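Local coordinates for PBP5 (Haemophilus influenzae, PDB 3A3J), which removes the terminal D-alanine from sugar-peptide precursors of the bacterial cell wall, acting as a serine-type D-Ala-D-Ala carboxypeptidase, at residues V61-S66 / L82-S87; E65-R70 / T104-E109; E254-L259 / I288-G293; I319-Y324 / I331-L336. All coordinates share one frame; numbering follows the deposited sequence.

Interaction 1 (V61-S66 / L82-S87)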
loop_
_atom_site.group_PDB
_atom_site.type_symbol
_atom_site.label_atom_id
_atom_site.label_comp_id
_atom_site.label_asym_id
_atom_site.label_seq_id
_atom_site.Cartn_x
_atom_site.Cartn_y
_atom_site.Cartn_z
ATOM N N VAL A 61 -5.941 -2.857 27.511
ATOM C CA VAL A 61 -5.052 -3.988 27.464
ATOM C C VAL A 61 -4.087 -3.893 28.654
ATOM O O VAL A 61 -3.502 -2.820 28.896
ATOM C CB VAL A 61 -4.227 -3.945 26.178
ATOM C CG1 VAL A 61 -3.152 -5.079 26.090
ATOM C CG2 VAL A 61 -5.154 -4.064 24.998
ATOM N N THR A 62 -3.863 -5.014 29.352
ATOM C CA THR A 62 -2.980 -5.028 30.552
ATOM C C THR A 62 -1.561 -5.187 30.181
ATOM O O THR A 62 -1.241 -6.098 29.487
ATOM C CB THR A 62 -3.334 -6.233 31.457
ATOM O OG1 THR A 62 -4.655 -6.037 31.895
ATOM C CG2 THR A 62 -2.417 -6.296 32.715
ATOM N N ILE A 63 -0.685 -4.305 30.622
ATOM C CA ILE A 63 0.710 -4.460 30.287
ATOM C C ILE A 63 1.374 -5.416 31.326
ATOM O O ILE A 63 1.361 -5.136 32.529
ATOM C CB ILE A 63 1.424 -3.083 30.369
ATOM C CG1 ILE A 63 0.670 -1.998 29.593
ATOM C CG2 ILE A 63 2.825 -3.166 29.859
ATOM C CD1 ILE A 63 0.299 -2.403 28.146
ATOM N N GLY A 64 2.030 -6.482 30.894
ATOM C CA GLY A 64 2.682 -7.384 31.841
ATOM C C GLY A 64 4.092 -7.451 31.365
ATOM O O GLY A 64 4.450 -6.670 30.479
ATOM N N GLU A 65 4.917 -8.323 31.925
ATOM C CA GLU A 65 6.361 -8.290 31.567
ATOM C C GLU A 65 6.770 -8.367 30.043
ATOM O O GLU A 65 7.878 -7.974 29.676
ATOM C CB GLU A 65 7.180 -9.300 32.412
ATOM C CG GLU A 65 6.764 -9.252 33.880
ATOM C CD GLU A 65 7.747 -9.850 34.896
ATOM O OE1 GLU A 65 8.875 -10.251 34.532
ATOM O OE2 GLU A 65 7.355 -9.893 36.092
ATOM N N SER A 66 5.952 -8.899 29.153
ATOM C CA SER A 66 6.475 -9.046 27.750
ATOM C C SER A 66 6.182 -7.762 26.940
ATOM O O SER A 66 6.912 -7.422 26.057
ATOM C CB SER A 66 5.929 -10.283 27.030
ATOM O OG SER A 66 4.528 -10.101 26.934
ATOM N N LEU A 82 4.805 -1.512 33.471
ATOM C CA LEU A 82 4.326 -2.784 33.961
ATOM C C LEU A 82 3.076 -2.557 34.779
ATOM O O LEU A 82 2.958 -1.589 35.507
ATOM C CB LEU A 82 5.417 -3.443 34.796
ATOM C CG LEU A 82 5.181 -4.885 35.247
ATOM C CD1 LEU A 82 5.024 -5.753 34.034
ATOM C CD2 LEU A 82 6.338 -5.430 36.092
ATOM N N ASN A 83 2.091 -3.394 34.580
ATOM C CA ASN A 83 0.891 -3.364 35.413
ATOM C C ASN A 83 0.004 -2.159 35.199
ATOM O O ASN A 83 -0.744 -1.774 36.086
ATOM C CB ASN A 83 1.243 -3.531 36.913
ATOM C CG ASN A 83 0.012 -3.792 37.773
ATOM O OD1 ASN A 83 -0.876 -4.582 37.402
ATOM N ND2 ASN A 83 -0.081 -3.094 38.901
ATOM N N THR A 84 0.051 -1.546 34.022
ATOM C CA THR A 84 -0.935 -0.559 33.702
ATOM C C THR A 84 -1.892 -1.132 32.663
ATOM O O THR A 84 -1.679 -2.188 32.099
ATOM C CB THR A 84 -0.268 0.670 33.140
ATOM O OG1 THR A 84 0.461 0.281 31.952
ATOM C CG2 THR A 84 0.771 1.232 34.202
ATOM N N GLN A 85 -2.958 -0.409 32.435
ATOM C CA GLN A 85 -3.943 -0.739 31.450
ATOM C C GLN A 85 -3.936 0.347 30.379
ATOM O O GLN A 85 -3.938 1.527 30.735
ATOM C CB GLN A 85 -5.283 -0.750 32.149
ATOM C CG GLN A 85 -5.372 -2.027 32.993
ATOM C CD GLN A 85 -6.562 -2.809 32.623
ATOM O OE1 GLN A 85 -7.685 -2.430 32.958
ATOM N NE2 GLN A 85 -6.353 -3.896 31.874
ATOM N N VAL A 86 -3.908 -0.053 29.093
ATOM C CA VAL A 86 -3.719 0.905 27.953
ATOM C C VAL A 86 -4.659 0.595 26.792
ATOM O O VAL A 86 -4.736 -0.550 26.357
ATOM C CB VAL A 86 -2.246 0.859 27.443
ATOM C CG1 VAL A 86 -1.982 1.912 26.339
ATOM C CG2 VAL A 86 -1.336 1.110 28.573
ATOM N N SER A 87 -5.342 1.608 26.263
ATOM C CA SER A 87 -6.311 1.350 25.208
ATOM C C SER A 87 -5.667 0.930 23.869
ATOM O O SER A 87 -4.515 1.246 23.543
ATOM C CB SER A 87 -7.189 2.566 24.970
ATOM O OG SER A 87 -6.333 3.489 24.299
#

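Interaction 2 (E65-R70 / T104-E109)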
loop_
_atom_site.group_PDB
_atom_site.type_symbol
_atom_site.label_atom_id
_atom_site.label_comp_id
_atom_site.label_asym_id
_atom_site.label_seq_id
_atom_site.Cartn_x
_atom_site.Cartn_y
_atom_site.Cartn_z
ATOM N N GLU A 65 4.917 -8.323 31.925
ATOM C CA GLU A 65 6.361 -8.290 31.567
ATOM C C GLU A 65 6.770 -8.367 30.043
ATOM O O GLU A 65 7.878 -7.974 29.676
ATOM C CB GLU A 65 7.180 -9.300 32.412
ATOM C CG GLU A 65 6.764 -9.252 33.880
ATOM C CD GLU A 65 7.747 -9.850 34.896
ATOM O OE1 GLU A 65 8.875 -10.251 34.532
ATOM O OE2 GLU A 65 7.355 -9.893 36.092
ATOM N N SER A 66 5.952 -8.899 29.153
ATOM C CA SER A 66 6.475 -9.046 27.750
ATOM C C SER A 66 6.182 -7.762 26.940
ATOM O O SER A 66 6.912 -7.422 26.057
ATOM C CB SER A 66 5.929 -10.283 27.030
ATOM O OG SER A 66 4.528 -10.101 26.934
ATOM N N ALA A 67 5.149 -7.020 27.304
ATOM C CA ALA A 67 4.874 -5.724 26.678
ATOM C C ALA A 67 5.581 -4.520 27.365
ATOM O O ALA A 67 5.552 -3.402 26.866
ATOM C CB ALA A 67 3.313 -5.489 26.578
ATOM N N TRP A 68 6.251 -4.780 28.480
ATOM C CA TRP A 68 6.864 -3.758 29.310
ATOM C C TRP A 68 7.962 -2.980 28.604
ATOM O O TRP A 68 8.879 -3.561 28.101
ATOM C CB TRP A 68 7.420 -4.480 30.552
ATOM C CG TRP A 68 7.994 -3.641 31.661
ATOM C CD1 TRP A 68 7.907 -2.272 31.851
ATOM C CD2 TRP A 68 8.739 -4.158 32.771
ATOM N NE1 TRP A 68 8.569 -1.925 33.011
ATOM C CE2 TRP A 68 9.087 -3.068 33.585
ATOM C CE3 TRP A 68 9.124 -5.453 33.161
ATOM C CZ2 TRP A 68 9.797 -3.236 34.791
ATOM C CZ3 TRP A 68 9.848 -5.614 34.363
ATOM C CH2 TRP A 68 10.161 -4.514 35.149
ATOM N N GLY A 69 7.905 -1.655 28.582
ATOM C CA GLY A 69 8.985 -0.883 27.927
ATOM C C GLY A 69 10.389 -1.371 28.263
ATOM O O GLY A 69 11.287 -1.371 27.393
ATOM N N ARG A 70 10.599 -1.849 29.503
ATOM C CA ARG A 70 11.927 -2.310 29.870
ATOM C C ARG A 70 12.504 -3.364 28.950
ATOM O O ARG A 70 13.716 -3.447 28.835
ATOM C CB ARG A 70 12.059 -2.787 31.323
ATOM C CG ARG A 70 13.516 -3.123 31.586
ATOM C CD ARG A 70 13.807 -3.678 32.946
ATOM N NE ARG A 70 13.280 -5.040 33.099
ATOM C CZ ARG A 70 13.306 -5.685 34.260
ATOM N NH1 ARG A 70 12.788 -6.894 34.348
ATOM N NH2 ARG A 70 13.874 -5.115 35.334
ATOM N N THR A 104 3.789 -2.944 20.006
ATOM C CA THR A 104 3.420 -3.951 19.058
ATOM C C THR A 104 3.213 -5.352 19.747
ATOM O O THR A 104 2.328 -6.174 19.351
ATOM C CB THR A 104 4.434 -4.108 17.961
ATOM O OG1 THR A 104 5.621 -4.604 18.520
ATOM C CG2 THR A 104 4.744 -2.826 17.270
ATOM N N VAL A 105 4.069 -5.644 20.725
ATOM C CA VAL A 105 3.936 -6.859 21.503
ATOM C C VAL A 105 2.615 -6.807 22.259
ATOM O O VAL A 105 1.829 -7.776 22.199
ATOM C CB VAL A 105 5.115 -7.007 22.456
ATOM C CG1 VAL A 105 4.783 -8.037 23.532
ATOM C CG2 VAL A 105 6.344 -7.440 21.632
ATOM N N ALA A 106 2.324 -5.672 22.919
ATOM C CA ALA A 106 1.052 -5.561 23.582
ATOM C C ALA A 106 -0.119 -5.859 22.636
ATOM O O ALA A 106 -1.106 -6.546 23.052
ATOM C CB ALA A 106 0.853 -4.231 24.195
ATOM N N LEU A 107 -0.095 -5.266 21.431
ATOM C CA LEU A 107 -1.197 -5.535 20.454
ATOM C C LEU A 107 -1.216 -6.982 19.933
ATOM O O LEU A 107 -2.253 -7.575 19.827
ATOM C CB LEU A 107 -1.180 -4.570 19.266
ATOM C CG LEU A 107 -1.647 -3.172 19.638
ATOM C CD1 LEU A 107 -1.135 -2.083 18.626
ATOM C CD2 LEU A 107 -3.138 -3.110 19.857
ATOM N N ALA A 108 -0.073 -7.507 19.542
ATOM C CA ALA A 108 -0.027 -8.834 19.072
ATOM C C ALA A 108 -0.697 -9.813 20.087
ATOM O O ALA A 108 -1.485 -10.722 19.682
ATOM C CB ALA A 108 1.452 -9.277 18.823
ATOM N N GLU A 109 -0.321 -9.683 21.361
ATOM C CA GLU A 109 -0.884 -10.538 22.418
ATOM C C GLU A 109 -2.356 -10.256 22.621
ATOM O O GLU A 109 -3.148 -11.175 22.827
ATOM C CB GLU A 109 -0.105 -10.368 23.727
ATOM C CG GLU A 109 1.364 -10.783 23.502
ATOM C CD GLU A 109 2.210 -10.765 24.755
ATOM O OE1 GLU A 109 1.802 -10.088 25.692
ATOM O OE2 GLU A 109 3.286 -11.405 24.789
HETATM O O HOH W 1 2.610 -8.062 28.420
#

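Interaction 3 (E254-L259 / I288-G293)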
loop_
_atom_site.group_PDB
_atom_site.type_symbol
_atom_site.label_atom_id
_atom_site.label_comp_id
_atom_site.label_asym_id
_atom_site.label_seq_id
_atom_site.Cartn_x
_atom_site.Cartn_y
_atom_site.Cartn_z
ATOM N N GLU A 254 0.875 11.328 -15.313
ATOM C CA GLU A 254 -0.435 11.652 -14.832
ATOM C C GLU A 254 -1.187 10.348 -14.886
ATOM O O GLU A 254 -0.730 9.378 -15.548
ATOM C CB GLU A 254 -1.109 12.661 -15.755
ATOM C CG GLU A 254 -1.121 12.236 -17.200
ATOM C CD GLU A 254 -1.716 13.307 -18.091
ATOM O OE1 GLU A 254 -1.610 14.509 -17.725
ATOM O OE2 GLU A 254 -2.289 12.960 -19.158
ATOM N N THR A 255 -2.344 10.345 -14.235
ATOM C CA THR A 255 -3.114 9.149 -14.061
ATOM C C THR A 255 -4.567 9.472 -14.345
ATOM O O THR A 255 -5.087 10.449 -13.904
ATOM C CB THR A 255 -2.926 8.590 -12.621
ATOM O OG1 THR A 255 -1.663 7.896 -12.584
ATOM C CG2 THR A 255 -4.063 7.640 -12.222
ATOM N N PHE A 256 -5.234 8.668 -15.133
ATOM C CA PHE A 256 -6.631 8.942 -15.319
ATOM C C PHE A 256 -7.459 7.658 -15.417
ATOM O O PHE A 256 -6.976 6.577 -15.749
ATOM C CB PHE A 256 -6.899 9.908 -16.499
ATOM C CG PHE A 256 -6.799 9.264 -17.868
ATOM C CD1 PHE A 256 -7.959 8.942 -18.593
ATOM C CD2 PHE A 256 -5.559 9.007 -18.447
ATOM C CE1 PHE A 256 -7.885 8.353 -19.879
ATOM C CE2 PHE A 256 -5.473 8.418 -19.711
ATOM C CZ PHE A 256 -6.647 8.082 -20.423
ATOM N N LYS A 257 -8.713 7.832 -15.081
ATOM C CA LYS A 257 -9.649 6.757 -15.043
ATOM C C LYS A 257 -10.094 6.438 -16.477
ATOM O O LYS A 257 -10.648 7.290 -17.156
ATOM C CB LYS A 257 -10.822 7.200 -14.174
ATOM C CG LYS A 257 -11.715 6.042 -13.812
ATOM C CD LYS A 257 -13.005 6.538 -13.192
ATOM C CE LYS A 257 -12.911 6.448 -11.698
ATOM N NZ LYS A 257 -14.148 6.872 -10.996
ATOM N N THR A 258 -9.824 5.230 -16.968
ATOM C CA THR A 258 -10.363 4.856 -18.263
ATOM C C THR A 258 -11.660 4.078 -18.196
ATOM O O THR A 258 -12.376 4.003 -19.195
ATOM C CB THR A 258 -9.392 4.011 -19.049
ATOM O OG1 THR A 258 -9.163 2.811 -18.326
ATOM C CG2 THR A 258 -8.076 4.760 -19.282
ATOM N N LEU A 259 -11.968 3.457 -17.061
ATOM C CA LEU A 259 -13.270 2.791 -16.894
ATOM C C LEU A 259 -13.898 3.061 -15.546
ATOM O O LEU A 259 -13.205 3.082 -14.514
ATOM C CB LEU A 259 -13.166 1.276 -17.106
ATOM C CG LEU A 259 -12.613 0.758 -18.441
ATOM C CD1 LEU A 259 -12.026 -0.672 -18.261
ATOM C CD2 LEU A 259 -13.710 0.798 -19.513
ATOM N N ILE A 288 -5.110 4.445 -15.668
ATOM C CA ILE A 288 -3.835 4.190 -16.287
ATOM C C ILE A 288 -2.907 5.352 -16.008
ATOM O O ILE A 288 -3.340 6.451 -15.660
ATOM C CB ILE A 288 -3.955 3.861 -17.821
ATOM C CG1 ILE A 288 -4.426 5.083 -18.611
ATOM C CG2 ILE A 288 -4.866 2.651 -18.025
ATOM C CD1 ILE A 288 -3.984 5.009 -20.129
ATOM N N THR A 289 -1.629 5.092 -16.120
ATOM C CA THR A 289 -0.665 6.124 -15.916
ATOM C C THR A 289 0.127 6.355 -17.213
ATOM O O THR A 289 0.715 5.434 -17.756
ATOM C CB THR A 289 0.278 5.717 -14.742
ATOM O OG1 THR A 289 -0.500 5.538 -13.545
ATOM C CG2 THR A 289 1.396 6.769 -14.531
ATOM N N ILE A 290 0.173 7.602 -17.670
ATOM C CA ILE A 290 0.811 7.972 -18.955
ATOM C C ILE A 290 1.713 9.197 -18.795
ATOM O O ILE A 290 1.602 9.886 -17.802
ATOM C CB ILE A 290 -0.292 8.348 -19.960
ATOM C CG1 ILE A 290 -1.086 9.556 -19.412
ATOM C CG2 ILE A 290 -1.185 7.120 -20.239
ATOM C CD1 ILE A 290 -2.614 9.402 -19.421
ATOM N N PRO A 291 2.596 9.484 -19.778
ATOM C CA PRO A 291 3.329 10.743 -19.685
ATOM C C PRO A 291 2.355 11.873 -19.507
ATOM O O PRO A 291 1.246 11.823 -20.060
ATOM C CB PRO A 291 4.070 10.817 -21.019
ATOM C CG PRO A 291 4.378 9.370 -21.298
ATOM C CD PRO A 291 3.112 8.625 -20.867
ATOM N N LYS A 292 2.730 12.854 -18.687
ATOM C CA LYS A 292 1.897 14.025 -18.433
ATOM C C LYS A 292 1.569 14.733 -19.760
ATOM O O LYS A 292 2.352 14.692 -20.701
ATOM C CB LYS A 292 2.658 15.013 -17.555
ATOM C CG LYS A 292 1.763 15.896 -16.687
ATOM C CD LYS A 292 2.560 17.101 -16.204
ATOM C CE LYS A 292 2.501 17.261 -14.691
ATOM N NZ LYS A 292 1.119 17.587 -14.229
ATOM N N GLY A 293 0.426 15.394 -19.822
ATOM C CA GLY A 293 0.077 16.054 -21.050
ATOM C C GLY A 293 -0.514 15.197 -22.170
ATOM O O GLY A 293 -1.137 15.765 -23.048
#

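Interaction 4 (I319-Y324 / I331-L336)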
loop_
_atom_site.group_PDB
_atom_site.type_symbol
_atom_site.label_atom_id
_atom_site.label_comp_id
_atom_site.label_asym_id
_atom_site.label_seq_id
_atom_site.Cartn_x
_atom_site.Cartn_y
_atom_site.Cartn_z
ATOM N N ILE A 319 -15.251 -11.199 -21.939
ATOM C CA ILE A 319 -15.315 -11.610 -23.313
ATOM C C ILE A 319 -14.212 -10.926 -24.115
ATOM O O ILE A 319 -14.147 -11.046 -25.338
ATOM C CB ILE A 319 -16.709 -11.288 -23.892
ATOM C CG1 ILE A 319 -17.178 -9.883 -23.481
ATOM C CG2 ILE A 319 -17.734 -12.231 -23.309
ATOM C CD1 ILE A 319 -16.427 -8.723 -24.135
ATOM N N GLY A 320 -13.313 -10.208 -23.449
ATOM C CA GLY A 320 -12.264 -9.493 -24.212
ATOM C C GLY A 320 -11.512 -8.461 -23.389
ATOM O O GLY A 320 -11.532 -8.499 -22.170
ATOM N N LYS A 321 -10.895 -7.515 -24.073
ATOM C CA LYS A 321 -9.973 -6.578 -23.477
ATOM C C LYS A 321 -10.150 -5.185 -24.102
ATOM O O LYS A 321 -10.485 -5.066 -25.281
ATOM C CB LYS A 321 -8.565 -7.085 -23.767
ATOM C CG LYS A 321 -7.585 -6.922 -22.616
ATOM C CD LYS A 321 -7.625 -8.066 -21.607
ATOM C CE LYS A 321 -6.571 -7.844 -20.515
ATOM N NZ LYS A 321 -6.338 -9.042 -19.663
ATOM N N VAL A 322 -9.960 -4.132 -23.321
ATOM C CA VAL A 322 -9.784 -2.816 -23.909
ATOM C C VAL A 322 -8.304 -2.571 -23.961
ATOM O O VAL A 322 -7.604 -2.774 -22.972
ATOM C CB VAL A 322 -10.420 -1.677 -23.111
ATOM C CG1 VAL A 322 -10.328 -0.380 -23.885
ATOM C CG2 VAL A 322 -11.832 -1.970 -22.802
ATOM N N VAL A 323 -7.799 -2.166 -25.114
ATOM C CA VAL A 323 -6.373 -1.955 -25.230
ATOM C C VAL A 323 -6.107 -0.493 -25.504
ATOM O O VAL A 323 -6.759 0.093 -26.368
ATOM C CB VAL A 323 -5.771 -2.796 -26.338
ATOM C CG1 VAL A 323 -4.303 -2.491 -26.404
ATOM C CG2 VAL A 323 -6.015 -4.297 -26.086
ATOM N N TYR A 324 -5.175 0.093 -24.743
ATOM C CA TYR A 324 -4.856 1.537 -24.799
ATOM C C TYR A 324 -3.517 1.799 -25.524
ATOM O O TYR A 324 -2.482 1.215 -25.181
ATOM C CB TYR A 324 -4.831 2.162 -23.386
ATOM C CG TYR A 324 -6.133 1.984 -22.637
ATOM C CD1 TYR A 324 -7.179 2.883 -22.797
ATOM C CD2 TYR A 324 -6.328 0.879 -21.794
ATOM C CE1 TYR A 324 -8.381 2.704 -22.148
ATOM C CE2 TYR A 324 -7.538 0.692 -21.114
ATOM C CZ TYR A 324 -8.554 1.599 -21.299
ATOM O OH TYR A 324 -9.758 1.385 -20.643
ATOM N N ILE A 331 0.005 0.517 -24.372
ATOM C CA ILE A 331 0.610 0.902 -23.138
ATOM C C ILE A 331 -0.033 0.257 -21.927
ATOM O O ILE A 331 0.635 0.057 -20.914
ATOM C CB ILE A 331 0.704 2.422 -23.022
ATOM C CG1 ILE A 331 -0.670 3.063 -22.936
ATOM C CG2 ILE A 331 1.494 3.002 -24.233
ATOM C CD1 ILE A 331 -0.526 4.530 -22.784
ATOM N N ALA A 332 -1.299 -0.136 -22.061
ATOM C CA ALA A 332 -2.128 -0.558 -20.927
ATOM C C ALA A 332 -3.428 -1.191 -21.430
ATOM O O ALA A 332 -4.009 -0.709 -22.394
ATOM C CB ALA A 332 -2.468 0.657 -20.071
ATOM N N SER A 333 -3.916 -2.215 -20.737
ATOM C CA SER A 333 -5.139 -2.908 -21.129
ATOM C C SER A 333 -5.994 -3.202 -19.898
ATOM O O SER A 333 -5.601 -2.888 -18.793
ATOM C CB SER A 333 -4.786 -4.209 -21.855
ATOM O OG SER A 333 -4.840 -5.305 -20.968
ATOM N N ALA A 334 -7.161 -3.804 -20.080
ATOM C CA ALA A 334 -8.082 -4.073 -18.991
ATOM C C ALA A 334 -9.237 -4.898 -19.532
ATOM O O ALA A 334 -9.673 -4.684 -20.654
ATOM C CB ALA A 334 -8.618 -2.794 -18.463
ATOM N N ASN A 335 -9.767 -5.799 -18.722
ATOM C CA ASN A 335 -10.824 -6.666 -19.161
ATOM C C ASN A 335 -12.078 -5.934 -19.556
ATOM O O ASN A 335 -12.352 -4.869 -19.071
ATOM C CB ASN A 335 -11.141 -7.722 -18.099
ATOM C CG ASN A 335 -10.008 -8.659 -17.901
ATOM O OD1 ASN A 335 -9.118 -8.787 -18.761
ATOM N ND2 ASN A 335 -10.014 -9.333 -16.783
ATOM N N LEU A 336 -12.830 -6.544 -20.458
ATOM C CA LEU A 336 -14.125 -6.023 -20.878
ATOM C C LEU A 336 -15.125 -7.104 -20.569
ATOM O O LEU A 336 -14.904 -8.264 -20.898
ATOM C CB LEU A 336 -14.081 -5.792 -22.368
ATOM C CG LEU A 336 -15.224 -5.080 -23.052
ATOM C CD1 LEU A 336 -15.484 -3.701 -22.467
ATOM C CD2 LEU A 336 -14.819 -4.972 -24.532
#

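Interaction 1 (V61-S66 / L82-S87)
Ile63 leans over Thr84 and ends on Val86, and its side chain can be followed atom by atom across the pairing of Val61-Ser66 with Leu82-Ser87. CB lies over Thr84 O, the same oxygen that accepts the bond from Ile63 N at 2.8 Å, an almost straight link with an N-H...O angle of 174°. One step out, CG1 sits beside the backbone N, anti to the carbonyl carbon (chi1 -50°), and there it comes to 3.3 Å from Thr84 OG1. That hydroxyl is hydrogen-bonded to Asp81 O, so the methylene meets an oxygen already engaged. At the tip, CD1 reaches Val86 CG2 at 3.9 Å, while the CG2 branch packs against Trp68 N. The setting is a small antiparallel sheet made of strands 60-62 and 85-87. Val61 and Val86 are its hydrogen-bonded pair, with both N-H...O links 2.8 Å long, and their side chains share a face covered by Leu91 of helix 88-98. Thr62 and Gln85 make the neighbouring non-hydrogen-bonded pair on the other, solvent-exposed face. The Gln85 chain is bent at chi2, and its NE2 lies 2.7 Å from Thr62 OG1, although this hydrogen bond is bent and weak. Beyond the strands the backbones stay joined by Asn83 N to Ile63 O. Leu82 starts away from its partner, yet CD1 swings back to 3.3 Å from Gly64 C and lies equally close to Glu65 N, while the same side chain touches the indole of Trp68.

Interaction 2 (E65-R70 / T104-E109)
Ser66 faces helix 101-112 and meets it at two residues one turn apart, Glu109 with its side chain and Val105 with its carbonyl. Its OG stands between the backbone N and the carbonyl carbon (chi1 63°) and donates to Glu109 OE2 at 2.8 Å. The hydroxyl approaches on the syn side of that oxygen and lies 18° out of the carboxylate plane. The glutamate arrives there as an extended chain beyond CG. The carbonyl of the same residue, Ser66 O, rests against the CG1 methyl of Val105, 3.4 Å away, a van der Waals contact of the methyl with an oxygen that also takes a weak hydrogen bond from Asn71 ND2. Next in sequence, Ala67 uses its backbone and its methyl at once. Ala67 N donates to a water at 3.0 Å, and this water in turn donates weakly to Glu109 OE1, so both carboxylate oxygens look toward the loop. The methyl goes to the helix surface itself: Ala67 CB meets Ala106 CB at 3.6 Å. With two small side chains in register, the backbones approach to 4.9 Å between the CA atoms of Ala67 and Ala106. From Trp68 onward the chain leaves the helix. Val105 also touches Phe72, and its side chain lies about 9 Å from that of Lys39, the probable proton acceptor. The helix begins just after Ser99, the probable active-site serine of the SxN motif, so the contact joins a surface loop to the helical region of the penicillin-binding fold that borders the catalytic cleft.

Interaction 3 (E254-L259 / I288-G293)
Glu254, Thr255 and Phe256 pair with Ile290, Thr289 and Ile288 in the two-stranded antiparallel sheet that strands 253-259 and 286-291 form in the C-terminal domain. Glu254 with Ile290 and Phe256 with Ile288 are hydrogen-bonded pairs, each joined by two N-H...O links, the shortest being Ile288 N to Phe256 O at 2.8 Å. Between them Thr255 and Thr289 form a non-hydrogen-bonded pair, where Thr255 CA comes to 3.1 Å from Ile288 O in a CA-H...O contact. A classic beta bulge follows, as Thr258 and Leu259 both face His286. The two faces of the sheet differ in chemistry. On one, the hydroxyl oxygens Thr255 OG1 and Thr289 OG1 lie 2.8 Å apart, and each has a partner outside the sheet, Asp16 for Thr255 and Ser19 for Thr289, which tie it to the penicillin-binding domain. On the opposite face Phe256 and Ile288 run side by side and point the same way, with Phe256 CE2 3.7 Å from Ile288 CG1. Thr258 crosses the isoleucine at about a right angle, so that its CG2 methyl meets that same CG1, also at 3.7 Å. Ile288 and Ile290 continue from here onto strand 329-338. At the far end, Glu254 CG stands between its backbone N and carbonyl carbon (chi1 53°) and packs on Ile290 CG1 at 3.5 Å. The carboxylate then extends past the strand to the turn at Lys292 and Gly293, where Gly293 N donates to Glu254 OE1 at 3.1 Å from above the carboxylate plane, 70° out of it.

Interaction 4 (I319-Y324 / I331-L336)
Val322 and Leu336 meet on the packed face between segments 319-324 and 331-336, whereas Lys321, Ser333 and Asn335, all partly exposed, meet along the more open side of the contact. On the packed face Leu336 CG lies anti to its backbone N (chi1 -172°), beside the carbonyl carbon. From there CD1 touches Val322 CG2 at 4.1 Å, and CG meets Ile319 CD1 at 4.0 Å. Ala334 and Tyr324 continue this surface, Ala334 resting on Leu259 and Tyr324 reaching out with its OH to hydrogen-bond Thr258 of the neighbouring two-stranded sheet. In the central Val322-Ala334 pair only one of the two bonds is good: Val322 N gives Ala334 O a short, straight bond of 2.7 Å, but the return link from Ala334 N to Val322 O is bent and weak. The more open side is held differently. Lys321 bends at chi2 (85°), which turns CD back toward the partner strand. Its NZ then donates to Asn335 OD1 at 2.9 Å, and CE passes 3.1 Å from Ser333 OG on the way. A classic beta bulge disturbs the regular pairing at each end. Ile319 and Gly320 both face Leu336, which receives from Ile319 N and donates to Gly320 O; the backbone angles of Gly320 are ones that suit glycine. At the other end Ile331 and Ala332 both face Tyr324, and Ile331 N bonds Tyr324 O at 2.7 Å. Together the strands make a twisted, doubly bulged beta hairpin, with strand 299-304 on its outer flank, in the sheet of the C-terminal domain.

In the fold
The four contacts fall into two pairs, one in each domain, with the centres of interactions 1 and 4 about 54 Å apart. Interactions 1 and 2 use the same stretch of chain, strand 60-62 and the loop after it, and share Glu65 and Ser66: the first is strand pairing, partly buried, and the second is a small buried loop-to-helix contact with one carboxylate bond and a water. Interactions 3 and 4 are both antiparallel pairings with bulges, and their apolar faces lie against each other, Ile288 on Ala332 and Ile290 on Ile331. Interaction 3 lies nearer the surface and turns its threonines toward the other domain. Interaction 4 buries more area and adds a lysine-to-asparagine bond on its more open side.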